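Local atomic coordinates of 3-methylornithine synthase (Methanosarcina barkeri, PDB entry 3T7V), a protein that catalyses the radical isomerisation of L-lysine to (3R)-3-methyl-D-ornithine in pyrrolysine biosynthesis, using a [4Fe-4S] cluster and S-adenosylmethionine. Residues E41-A46 with I261-R266; C78-N81 with N87-R90; D206-G211 with I220-G225; N312-R315 with D321-I324. All blocks are in the same frame, centred on the assembly; numbering follows the deposited sequence.

Contact 1. Residues E41-A46 with I261-R266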
loop_
_atom_site.group_PDB
_atom_site.type_symbol
_atom_site.label_atom_id
_atom_site.label_comp_id
_atom_site.label_asym_id
_atom_site.label_seq_id
_atom_site.Cartn_x
_atom_site.Cartn_y
_atom_site.Cartn_z
ATOM N N GLU A 41 -12.637 2.354 20.039
ATOM C CA GLU A 41 -11.714 3.395 20.525
ATOM C C GLU A 41 -10.594 2.796 21.415
ATOM O O GLU A 41 -9.448 3.250 21.352
ATOM C CB GLU A 41 -12.469 4.540 21.244
ATOM C CG GLU A 41 -11.582 5.683 21.598
ATOM C CD GLU A 41 -10.742 6.129 20.394
ATOM O OE1 GLU A 41 -11.356 6.524 19.357
ATOM O OE2 GLU A 41 -9.470 6.056 20.455
ATOM N N ARG A 42 -10.892 1.746 22.186
ATOM C CA ARG A 42 -9.850 1.145 23.007
ATOM C C ARG A 42 -8.838 0.406 22.113
ATOM O O ARG A 42 -7.616 0.400 22.386
ATOM C CB ARG A 42 -10.406 0.269 24.162
ATOM C CG ARG A 42 -10.841 -1.119 23.854
ATOM C CD ARG A 42 -10.386 -2.061 24.968
ATOM N NE ARG A 42 -10.711 -3.456 24.656
ATOM C CZ ARG A 42 -10.155 -4.170 23.680
ATOM N NH1 ARG A 42 -9.234 -3.642 22.890
ATOM N NH2 ARG A 42 -10.538 -5.418 23.490
ATOM N N LEU A 43 -9.318 -0.164 21.025
ATOM C CA LEU A 43 -8.418 -0.858 20.050
ATOM C C LEU A 43 -7.517 0.189 19.343
ATOM O O LEU A 43 -6.279 -0.033 19.285
ATOM C CB LEU A 43 -9.279 -1.625 19.034
ATOM C CG LEU A 43 -8.500 -2.210 17.868
ATOM C CD1 LEU A 43 -7.368 -3.159 18.337
ATOM C CD2 LEU A 43 -9.421 -2.822 16.811
ATOM N N TYR A 44 -8.099 1.281 18.859
ATOM C CA TYR A 44 -7.274 2.335 18.225
ATOM C C TYR A 44 -6.241 2.915 19.185
ATOM O O TYR A 44 -5.124 3.080 18.845
ATOM C CB TYR A 44 -8.120 3.480 17.673
ATOM C CG TYR A 44 -9.266 3.049 16.758
ATOM C CD1 TYR A 44 -9.161 1.883 15.931
ATOM C CD2 TYR A 44 -10.424 3.821 16.630
ATOM C CE1 TYR A 44 -10.212 1.505 15.103
ATOM C CE2 TYR A 44 -11.431 3.451 15.792
ATOM C CZ TYR A 44 -11.326 2.305 15.036
ATOM O OH TYR A 44 -12.410 1.977 14.272
ATOM N N SER A 45 -6.660 3.172 20.439
ATOM C CA SER A 45 -5.750 3.693 21.449
ATOM C C SER A 45 -4.596 2.734 21.714
ATOM O O SER A 45 -3.449 3.168 21.842
ATOM C CB SER A 45 -6.531 3.914 22.780
ATOM O OG SER A 45 -5.627 4.432 23.732
ATOM N N ALA A 46 -4.868 1.421 21.796
ATOM C CA ALA A 46 -3.787 0.471 21.998
ATOM C C ALA A 46 -2.772 0.517 20.844
ATOM O O ALA A 46 -1.542 0.458 21.028
ATOM C CB ALA A 46 -4.353 -0.972 22.184
ATOM N N ILE A 261 -8.545 -3.383 11.083
ATOM C CA ILE A 261 -7.472 -4.255 10.682
ATOM C C ILE A 261 -6.130 -3.539 10.754
ATOM O O ILE A 261 -5.119 -4.142 11.058
ATOM C CB ILE A 261 -7.710 -4.819 9.272
ATOM C CG1 ILE A 261 -8.961 -5.772 9.337
ATOM C CG2 ILE A 261 -6.509 -5.607 8.690
ATOM C CD1 ILE A 261 -9.457 -6.051 7.959
ATOM N N ILE A 262 -6.108 -2.218 10.478
ATOM C CA ILE A 262 -4.849 -1.417 10.697
ATOM C C ILE A 262 -4.363 -1.555 12.144
ATOM O O ILE A 262 -3.181 -1.761 12.399
ATOM C CB ILE A 262 -5.001 0.048 10.287
ATOM C CG1 ILE A 262 -5.062 0.176 8.779
ATOM C CG2 ILE A 262 -3.856 0.873 10.863
ATOM C CD1 ILE A 262 -5.475 1.566 8.342
ATOM N N SER A 263 -5.343 -1.418 13.076
ATOM C CA SER A 263 -4.928 -1.540 14.490
ATOM C C SER A 263 -4.429 -2.940 14.795
ATOM O O SER A 263 -3.425 -3.093 15.471
ATOM C CB SER A 263 -6.079 -1.226 15.408
ATOM O OG SER A 263 -6.526 0.102 15.207
ATOM N N VAL A 264 -5.091 -3.968 14.258
ATOM C CA VAL A 264 -4.620 -5.328 14.499
ATOM C C VAL A 264 -3.238 -5.524 13.862
ATOM O O VAL A 264 -2.338 -6.146 14.458
ATOM C CB VAL A 264 -5.654 -6.336 13.914
ATOM C CG1 VAL A 264 -5.058 -7.724 13.930
ATOM C CG2 VAL A 264 -6.908 -6.311 14.818
ATOM N N LEU A 265 -3.010 -4.958 12.653
ATOM C CA LEU A 265 -1.670 -5.081 12.038
ATOM C C LEU A 265 -0.619 -4.420 12.910
ATOM O O LEU A 265 0.524 -4.889 12.968
ATOM C CB LEU A 265 -1.645 -4.345 10.647
ATOM C CG LEU A 265 -2.335 -5.201 9.546
ATOM C CD1 LEU A 265 -2.473 -4.310 8.264
ATOM C CD2 LEU A 265 -1.587 -6.465 9.203
ATOM N N ARG A 266 -0.974 -3.278 13.488
ATOM C CA ARG A 266 0.035 -2.596 14.368
ATOM C C ARG A 266 0.345 -3.454 15.600
ATOM O O ARG A 266 1.509 -3.478 16.065
ATOM C CB ARG A 266 -0.470 -1.232 14.776
ATOM C CG ARG A 266 0.405 -0.439 15.769
ATOM C CD ARG A 266 1.834 -0.289 15.264
ATOM N NE ARG A 266 1.866 0.595 14.108
ATOM C CZ ARG A 266 2.878 0.646 13.232
ATOM N NH1 ARG A 266 3.941 -0.113 13.344
ATOM N NH2 ARG A 266 2.755 1.412 12.138
#

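Contact 2. Residues C78-N81 with N87-R90. With SF4 (iron/sulfur cluster), chain B.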
loop_
_atom_site.group_PDB
_atom_site.type_symbol
_atom_site.label_atom_id
_atom_site.label_comp_id
_atom_site.label_asym_id
_atom_site.label_seq_id
_atom_site.Cartn_x
_atom_site.Cartn_y
_atom_site.Cartn_z
ATOM N N CYS A 78 -10.395 -4.795 -10.028
ATOM C CA CYS A 78 -9.630 -3.623 -10.365
ATOM C C CYS A 78 -10.166 -2.916 -11.597
ATOM O O CYS A 78 -10.437 -3.545 -12.619
ATOM C CB CYS A 78 -8.199 -4.099 -10.684
ATOM S SG CYS A 78 -7.102 -2.702 -11.053
ATOM N N TYR A 79 -10.316 -1.602 -11.489
ATOM C CA TYR A 79 -10.828 -0.811 -12.640
ATOM C C TYR A 79 -9.940 -1.003 -13.878
ATOM O O TYR A 79 -10.440 -0.847 -15.011
ATOM C CB TYR A 79 -10.766 0.652 -12.227
ATOM C CG TYR A 79 -11.374 1.624 -13.230
ATOM C CD1 TYR A 79 -12.786 1.628 -13.453
ATOM C CD2 TYR A 79 -10.562 2.443 -13.957
ATOM C CE1 TYR A 79 -13.331 2.540 -14.376
ATOM C CE2 TYR A 79 -11.111 3.375 -14.836
ATOM C CZ TYR A 79 -12.482 3.395 -15.022
ATOM O OH TYR A 79 -13.002 4.309 -15.924
ATOM N N TYR A 80 -8.640 -1.266 -13.701
ATOM C CA TYR A 80 -7.727 -1.258 -14.814
ATOM C C TYR A 80 -7.561 -2.646 -15.420
ATOM O O TYR A 80 -6.782 -2.827 -16.334
ATOM C CB TYR A 80 -6.363 -0.669 -14.326
ATOM C CG TYR A 80 -6.535 0.732 -13.852
ATOM C CD1 TYR A 80 -6.743 1.016 -12.506
ATOM C CD2 TYR A 80 -6.482 1.780 -14.727
ATOM C CE1 TYR A 80 -6.957 2.302 -12.043
ATOM C CE2 TYR A 80 -6.702 3.102 -14.257
ATOM C CZ TYR A 80 -6.941 3.318 -12.885
ATOM O OH TYR A 80 -7.140 4.655 -12.556
ATOM N N ASN A 81 -8.382 -3.625 -14.998
ATOM C CA ASN A 81 -8.296 -4.952 -15.641
ATOM C C ASN A 81 -8.476 -4.861 -17.147
ATOM O O ASN A 81 -9.206 -3.975 -17.615
ATOM C CB ASN A 81 -9.102 -5.976 -14.917
ATOM C CG ASN A 81 -10.427 -6.022 -15.459
ATOM O OD1 ASN A 81 -10.657 -6.762 -16.470
ATOM N ND2 ASN A 81 -11.311 -5.287 -14.869
ATOM N N ASN A 87 -10.242 4.774 -20.324
ATOM C CA ASN A 87 -9.146 5.687 -20.718
ATOM C C ASN A 87 -7.902 5.057 -20.079
ATOM O O ASN A 87 -7.961 4.601 -18.914
ATOM C CB ASN A 87 -9.395 7.089 -20.177
ATOM C CG ASN A 87 -8.245 7.998 -20.464
ATOM O OD1 ASN A 87 -7.527 8.473 -19.554
ATOM N ND2 ASN A 87 -7.905 8.018 -21.656
ATOM N N ARG A 88 -6.781 5.036 -20.832
ATOM C CA ARG A 88 -5.502 4.516 -20.339
ATOM C C ARG A 88 -4.393 5.405 -20.866
ATOM O O ARG A 88 -4.490 5.984 -21.955
ATOM C CB ARG A 88 -5.226 3.138 -20.881
ATOM C CG ARG A 88 -6.224 2.161 -20.204
ATOM C CD ARG A 88 -5.955 0.783 -20.586
ATOM N NE ARG A 88 -7.053 -0.108 -20.308
ATOM C CZ ARG A 88 -7.097 -0.903 -19.227
ATOM N NH1 ARG A 88 -6.142 -0.926 -18.284
ATOM N NH2 ARG A 88 -8.127 -1.745 -19.109
ATOM N N TYR A 89 -3.352 5.577 -20.046
ATOM C CA TYR A 89 -2.238 6.413 -20.440
ATOM C C TYR A 89 -0.926 5.736 -20.151
ATOM O O TYR A 89 -0.866 4.826 -19.284
ATOM C CB TYR A 89 -2.330 7.805 -19.746
ATOM C CG TYR A 89 -2.155 7.785 -18.223
ATOM C CD1 TYR A 89 -3.249 7.835 -17.360
ATOM C CD2 TYR A 89 -0.850 7.735 -17.654
ATOM C CE1 TYR A 89 -3.090 7.844 -15.985
ATOM C CE2 TYR A 89 -0.670 7.685 -16.237
ATOM C CZ TYR A 89 -1.788 7.789 -15.444
ATOM O OH TYR A 89 -1.589 7.759 -14.074
ATOM N N ARG A 90 0.137 6.226 -20.757
ATOM C CA ARG A 90 1.512 5.693 -20.521
ATOM C C ARG A 90 2.405 6.908 -20.591
ATOM O O ARG A 90 2.539 7.541 -21.650
ATOM C CB ARG A 90 1.852 4.669 -21.579
ATOM C CG ARG A 90 3.248 4.082 -21.406
ATOM C CD ARG A 90 3.584 3.088 -22.523
ATOM N NE ARG A 90 2.650 1.914 -22.554
ATOM C CZ ARG A 90 1.774 1.604 -23.507
ATOM N NH1 ARG A 90 1.498 2.469 -24.553
ATOM N NH2 ARG A 90 1.144 0.480 -23.457
HETATM FE FE1 SF4 B . -2.585 -4.753 -10.854
HETATM FE FE2 SF4 B . -3.691 -5.151 -13.383
HETATM FE FE3 SF4 B . -5.232 -4.006 -11.529
HETATM FE FE4 SF4 B . -4.663 -6.580 -11.336
HETATM S S1 SF4 B . -5.837 -5.637 -13.025
HETATM S S2 SF4 B . -4.552 -5.056 -9.656
HETATM S S3 SF4 B . -2.563 -6.727 -12.118
HETATM S S4 SF4 B . -3.380 -3.113 -12.405
#

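Contact 3. Residues D206-G211 with I220-G225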
loop_
_atom_site.group_PDB
_atom_site.type_symbol
_atom_site.label_atom_id
_atom_site.label_comp_id
_atom_site.label_asym_id
_atom_site.label_seq_id
_atom_site.Cartn_x
_atom_site.Cartn_y
_atom_site.Cartn_z
ATOM N N ASP A 206 3.611 -6.270 1.597
ATOM C CA ASP A 206 2.466 -7.149 1.295
ATOM C C ASP A 206 1.228 -6.446 1.727
ATOM O O ASP A 206 1.266 -5.441 2.470
ATOM C CB ASP A 206 2.639 -8.480 2.053
ATOM C CG ASP A 206 1.817 -9.661 1.485
ATOM O OD1 ASP A 206 1.061 -9.490 0.472
ATOM O OD2 ASP A 206 2.042 -10.791 2.048
ATOM N N GLY A 207 0.091 -6.945 1.232
ATOM C CA GLY A 207 -1.162 -6.254 1.499
ATOM C C GLY A 207 -2.331 -7.179 1.314
ATOM O O GLY A 207 -2.296 -8.087 0.491
ATOM N N ILE A 208 -3.370 -6.869 2.059
ATOM C CA ILE A 208 -4.672 -7.551 1.908
ATOM C C ILE A 208 -5.807 -6.615 1.631
ATOM O O ILE A 208 -5.714 -5.390 1.886
ATOM C CB ILE A 208 -4.864 -8.462 3.095
ATOM C CG1 ILE A 208 -5.029 -7.610 4.314
ATOM C CG2 ILE A 208 -3.771 -9.586 3.054
ATOM C CD1 ILE A 208 -5.237 -8.467 5.633
ATOM N N LEU A 209 -6.840 -7.122 0.965
ATOM C CA LEU A 209 -8.038 -6.385 0.709
ATOM C C LEU A 209 -9.089 -6.782 1.695
ATOM O O LEU A 209 -9.224 -7.965 2.028
ATOM C CB LEU A 209 -8.511 -6.726 -0.666
ATOM C CG LEU A 209 -8.065 -6.028 -1.829
ATOM C CD1 LEU A 209 -8.874 -6.523 -3.072
ATOM C CD2 LEU A 209 -8.386 -4.545 -1.732
ATOM N N THR A 210 -9.849 -5.804 2.201
ATOM C CA THR A 210 -10.999 -6.105 3.050
ATOM C C THR A 210 -12.220 -5.565 2.401
ATOM O O THR A 210 -12.129 -4.716 1.552
ATOM C CB THR A 210 -10.815 -5.609 4.515
ATOM O OG1 THR A 210 -11.866 -6.203 5.299
ATOM C CG2 THR A 210 -10.899 -4.129 4.666
ATOM N N GLY A 211 -13.386 -6.077 2.793
ATOM C CA GLY A 211 -14.630 -5.640 2.164
ATOM C C GLY A 211 -14.912 -6.336 0.872
ATOM O O GLY A 211 -15.678 -5.827 0.054
ATOM N N ILE A 220 -8.169 -13.742 9.272
ATOM C CA ILE A 220 -7.086 -14.336 10.091
ATOM C C ILE A 220 -6.099 -15.116 9.251
ATOM O O ILE A 220 -4.890 -14.992 9.470
ATOM C CB ILE A 220 -7.718 -15.191 11.201
ATOM C CG1 ILE A 220 -8.495 -14.230 12.083
ATOM C CG2 ILE A 220 -6.633 -15.917 11.963
ATOM C CD1 ILE A 220 -9.228 -14.992 13.195
ATOM N N LEU A 221 -6.602 -15.918 8.277
ATOM C CA LEU A 221 -5.725 -16.688 7.383
ATOM C C LEU A 221 -4.803 -15.691 6.655
ATOM O O LEU A 221 -3.601 -15.919 6.556
ATOM C CB LEU A 221 -6.521 -17.437 6.325
ATOM C CG LEU A 221 -7.307 -18.727 6.576
ATOM C CD1 LEU A 221 -7.922 -19.236 5.250
ATOM C CD2 LEU A 221 -6.263 -19.717 7.097
ATOM N N SER A 222 -5.345 -14.549 6.276
ATOM C CA SER A 222 -4.511 -13.570 5.551
ATOM C C SER A 222 -3.528 -12.850 6.431
ATOM O O SER A 222 -2.373 -12.638 6.031
ATOM C CB SER A 222 -5.388 -12.569 4.844
ATOM O OG SER A 222 -6.087 -13.251 3.820
ATOM N N LEU A 223 -3.939 -12.521 7.653
ATOM C CA LEU A 223 -2.974 -11.911 8.594
ATOM C C LEU A 223 -1.809 -12.883 8.937
ATOM O O LEU A 223 -0.625 -12.475 8.951
ATOM C CB LEU A 223 -3.661 -11.481 9.922
ATOM C CG LEU A 223 -4.670 -10.313 9.669
ATOM C CD1 LEU A 223 -5.584 -10.163 10.909
ATOM C CD2 LEU A 223 -3.945 -8.969 9.467
ATOM N N ARG A 224 -2.137 -14.158 9.198
ATOM C CA ARG A 224 -1.122 -15.119 9.512
ATOM C C ARG A 224 -0.257 -15.362 8.257
ATOM O O ARG A 224 0.969 -15.511 8.364
ATOM C CB ARG A 224 -1.744 -16.437 10.006
ATOM C CG ARG A 224 -2.466 -16.310 11.335
ATOM C CD ARG A 224 -1.446 -15.979 12.385
ATOM N NE ARG A 224 -2.127 -16.035 13.691
ATOM C CZ ARG A 224 -1.717 -15.340 14.753
ATOM N NH1 ARG A 224 -0.648 -14.572 14.661
ATOM N NH2 ARG A 224 -2.406 -15.402 15.896
ATOM N N GLY A 225 -0.856 -15.369 7.050
ATOM C CA GLY A 225 -0.121 -15.608 5.761
ATOM C C GLY A 225 0.871 -14.501 5.554
ATOM O O GLY A 225 2.041 -14.782 5.156
#

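Contact 4. Residues N312-R315 with D321-I324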
loop_
_atom_site.group_PDB
_atom_site.type_symbol
_atom_site.label_atom_id
_atom_site.label_comp_id
_atom_site.label_asym_id
_atom_site.label_seq_id
_atom_site.Cartn_x
_atom_site.Cartn_y
_atom_site.Cartn_z
ATOM N N ASN A 312 -9.180 5.323 -6.409
ATOM C CA ASN A 312 -9.762 6.595 -6.921
ATOM C C ASN A 312 -11.103 6.935 -6.234
ATOM O O ASN A 312 -12.088 7.156 -6.913
ATOM C CB ASN A 312 -9.873 6.623 -8.479
ATOM C CG ASN A 312 -8.532 6.523 -9.141
ATOM O OD1 ASN A 312 -8.258 5.533 -9.864
ATOM N ND2 ASN A 312 -7.694 7.461 -8.869
ATOM N N TYR A 313 -11.086 7.019 -4.902
ATOM C CA TYR A 313 -12.337 7.377 -4.178
ATOM C C TYR A 313 -12.877 8.733 -4.636
ATOM O O TYR A 313 -14.106 8.957 -4.560
ATOM C CB TYR A 313 -12.123 7.409 -2.653
ATOM C CG TYR A 313 -11.655 8.771 -2.187
ATOM C CD1 TYR A 313 -12.591 9.684 -1.641
ATOM C CD2 TYR A 313 -10.318 9.196 -2.316
ATOM C CE1 TYR A 313 -12.196 10.969 -1.267
ATOM C CE2 TYR A 313 -9.913 10.472 -1.939
ATOM C CZ TYR A 313 -10.870 11.361 -1.459
ATOM O OH TYR A 313 -10.477 12.632 -1.113
ATOM N N ASP A 314 -11.983 9.620 -5.122
ATOM C CA ASP A 314 -12.249 10.976 -5.518
ATOM C C ASP A 314 -12.450 11.168 -7.022
ATOM O O ASP A 314 -12.364 12.293 -7.505
ATOM C CB ASP A 314 -11.122 11.884 -4.980
ATOM C CG ASP A 314 -9.690 11.386 -5.340
ATOM O OD1 ASP A 314 -9.527 10.255 -5.914
ATOM O OD2 ASP A 314 -8.745 12.083 -4.944
ATOM N N ARG A 315 -12.761 10.088 -7.743
ATOM C CA ARG A 315 -12.942 10.091 -9.215
ATOM C C ARG A 315 -14.014 11.066 -9.614
ATOM O O ARG A 315 -13.869 11.715 -10.650
ATOM C CB ARG A 315 -13.311 8.666 -9.708
ATOM C CG ARG A 315 -13.372 8.408 -11.234
ATOM C CD ARG A 315 -13.742 6.939 -11.516
ATOM N NE ARG A 315 -12.547 6.074 -11.522
ATOM C CZ ARG A 315 -11.512 6.234 -12.354
ATOM N NH1 ARG A 315 -11.489 7.196 -13.286
ATOM N NH2 ARG A 315 -10.476 5.416 -12.274
ATOM N N ASP A 321 -7.676 16.529 -3.437
ATOM C CA ASP A 321 -6.851 17.118 -2.376
ATOM C C ASP A 321 -5.946 15.915 -1.989
ATOM O O ASP A 321 -6.224 15.102 -1.118
ATOM C CB ASP A 321 -7.784 17.463 -1.212
ATOM C CG ASP A 321 -7.094 18.156 -0.057
ATOM O OD1 ASP A 321 -5.942 18.574 -0.241
ATOM O OD2 ASP A 321 -7.732 18.292 1.030
ATOM N N ARG A 322 -4.828 15.823 -2.697
ATOM C CA ARG A 322 -3.906 14.681 -2.668
ATOM C C ARG A 322 -2.459 15.189 -2.536
ATOM O O ARG A 322 -1.559 14.351 -2.656
ATOM C CB ARG A 322 -4.000 13.889 -4.001
ATOM C CG ARG A 322 -5.330 13.213 -4.290
ATOM C CD ARG A 322 -5.192 11.850 -3.719
ATOM N NE ARG A 322 -6.226 10.943 -4.255
ATOM C CZ ARG A 322 -6.061 9.636 -4.493
ATOM N NH1 ARG A 322 -4.902 9.039 -4.200
ATOM N NH2 ARG A 322 -7.067 8.932 -4.992
ATOM N N ASP A 323 -2.181 16.458 -2.235
ATOM C CA ASP A 323 -0.776 16.921 -2.377
ATOM C C ASP A 323 -0.117 16.897 -1.005
ATOM O O ASP A 323 -0.766 16.946 0.051
ATOM C CB ASP A 323 -0.743 18.325 -2.936
ATOM C CG ASP A 323 -1.551 19.232 -2.093
ATOM O OD1 ASP A 323 -0.876 19.892 -1.268
ATOM O OD2 ASP A 323 -2.841 19.201 -2.192
ATOM N N ILE A 324 1.192 16.788 -1.039
ATOM C CA ILE A 324 1.987 16.739 0.189
ATOM C C ILE A 324 1.776 17.945 1.132
ATOM O O ILE A 324 1.754 17.760 2.331
ATOM C CB ILE A 324 3.472 16.482 -0.123
ATOM C CG1 ILE A 324 4.189 16.030 1.127
ATOM C CG2 ILE A 324 4.091 17.686 -0.779
ATOM C CD1 ILE A 324 5.671 15.690 0.836
HETATM O O HOH W 1 -9.080 13.995 -3.048
HETATM O O HOH W 2 -8.310 14.305 0.354
#

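Contact 1. Residues E41-A46 with I261-R266
Tyr44 and Ser263 mark the closest backbone approach of two helical segments, 41-46 and 261-266, their CA atoms 5.9 Å apart; a serine at this place is consistent with so close an approach. The contact is compact and carried by three side chains. The CB of Ser263 is directed toward helix 37-55 and meets Leu43, whose branch point comes first: CG of Leu43 lies 3.6 Å from CB of Ser263, and the two methyls CD1 and CD2 close round the same carbon. With Leu43 CG anti to the backbone N (chi1 172°), the isobutyl group is swung alongside the serine. Tyr44 starts out pointing away, yet its ring returns, and Ser263 OG sits at the ring edge, near the ring plane, 3.3 Å from Tyr44 CD1. That is a packing contact; the hydroxyl has its polar partner elsewhere, in the carbonyl O of Ala292. Replacing Leu43 with an alanine would probably open a gap against Ser263 CB and leave the tyrosine edge as the main touch between the segments. Helix 37-55 thus lies against helix 258-268 from outside the barrel core. Leu43 also touches Leu34, Val264 leans on Leu28 and Leu31 of helix 25-32 and on Leu223 of helix 216-228, and Leu265 touches Val234 and Val236 of strand 233-238.

Contact 2. Residues C78-N81 with N87-R90
Arg88 of segment 87-90 clamps the carbonyls of Tyr80 and Asn81, at the end of the cluster-binding CxxxCxxC motif of the radical SAM fold, of which Cys78 is the last cysteine. Asn87, exposed, begins the segment. With its chain extended from CG to NE, Arg88 reaches the type I turn Cys78-Asn81. NH1 gives the straighter bond to Tyr80 O (2.8 Å, N-H...O angle 164°), tilted somewhat from the carbonyl plane. NH2 adds a longer bond to Tyr80 O from the same face of that plane, and a second, 2.9 Å from NH2 to Asn81 O, arriving well above the Asn81 carbonyl plane. Both oxygens lie at the guanidinium edge, in its plane, which should fix its rotation; Thr69 O and Asn84 O also accept from it. A methionine in place of Arg88 would probably leave the carbonyls of Tyr80 and Asn81 without these donors and the turn beside the cluster less firmly held. Tyr89 next ties the segment to Thr69 through the backbone, and Arg90 pairs with Asp118. Within the turn, Cys78 O accepts both the backbone N and, nearly in line, the side-chain ND2 of Asn81. Over one face of the Tyr80 ring lies Tyr79 CD2. At the first residue of the turn, a ligand of the [4Fe-4S] cluster, Cys78 SG, anti to its own N (chi1 -177°), binds the iron FE3 at 2.3 Å.

Contact 3. Residues D206-G211 with I220-G225
Ser222 OG, the polar atom of the helix at this contact, bonds to the backbone N of Tyr173 and more weakly to Ser218 O, while its CB is what meets the strand: Ile208 CG2 lies 3.8 Å from Ser222 CB. Strand 206-210 and helix 220-225 belong to one beta-alpha-beta unit of the TIM barrel, in which helix 216-228 covers the outer side of strand 203-210 before the chain returns in strand 233-238. Ile208 is the strand residue that makes the contact. Its CG1 branch falls between the backbone N and the carbonyl carbon (chi1 68°), which carries CD1 out to Leu223 CD2 at 4.1 Å, while CG2 is left to touch the serine. The isoleucine and leucine side chains cross at about a right angle. Beside them, Asp206 OD1 takes the N-H of Gly207 at 2.8 Å in a bent bond on its anti side, well out of the carboxylate plane, and also that of Gln170; OD2 takes the hydroxyl of Tyr173 as partner. Leu209, the next residue along the strand, touches the bound S-adenosylmethionine. Across the interface itself only carbon meets carbon, so strand and helix are held by apolar packing, with the buried serine hydroxyl satisfied from a neighbouring loop.

Contact 4. Residues N312-R315 with D321-I324
The carboxylate of Asp314 lies at the edge of the Arg322 guanidinium, the planes 26° apart, while one face of the Tyr313 ring is covered by Asp314 CB, offset toward the rim. Arg322 grips side-on with two nitrogens, one to each oxygen: NE to Asp314 OD2 at 2.8 Å and NH2 to Asp314 OD1 at 2.9 Å. Both bonds are nearly straight (176° and 169°), keep close to the guanidinium plane and use the syn sides of the carboxylate, the nitrogens tilted from its plane, in the classic bidentate salt bridge. The two side chains come from opposite directions; a bend at chi2 of Arg322 turns the arginine toward the type I turn Asn312-Arg315. NH2 has a second carboxylate partner in Asp279, and NH1 bonds to Ser299 O; the arginine thus spans two acidic residues, which probably holds its guanidinium in place. A water joins Tyr313 OH, Asp314 OD2 and Asp321 N, lying 2.7 Å from Asp314 OD2; another links Tyr313 OH with Asp321 O. Asp279 and Ser299 both line the pocket for 5-amino-D-isoleucine, whose nearest approach to the Arg322 side chain is about 5 Å, consistent with a second-shell place behind them. The contact closes a short stretch within the long loop between strand 296-300 and helix 324-334, where Asp323 is the N-cap, its side chain reaching Ser326 N.

From the N terminus, helix 37-55 opens contact 1, which closes only at helix 258-268 and so encloses most of the barrel. Contact 2 is nested in that span, a short closure in the loop between strand 58-68 and helix 93-103. Contact 3, also nested, follows in series with contact 2 and packs helix 216-228 on strand 203-210; Leu223 there touches Leu265 of contact 1. Contact 4 comes last, after contact 1 has closed, in the loop before helix 324-334. It touches contact 2 where Arg315 meets Tyr79 and Tyr80, tying the cluster loop to the loop after strand 296-300. Contacts 1 and 2 lie on opposite sides of the chain's centre.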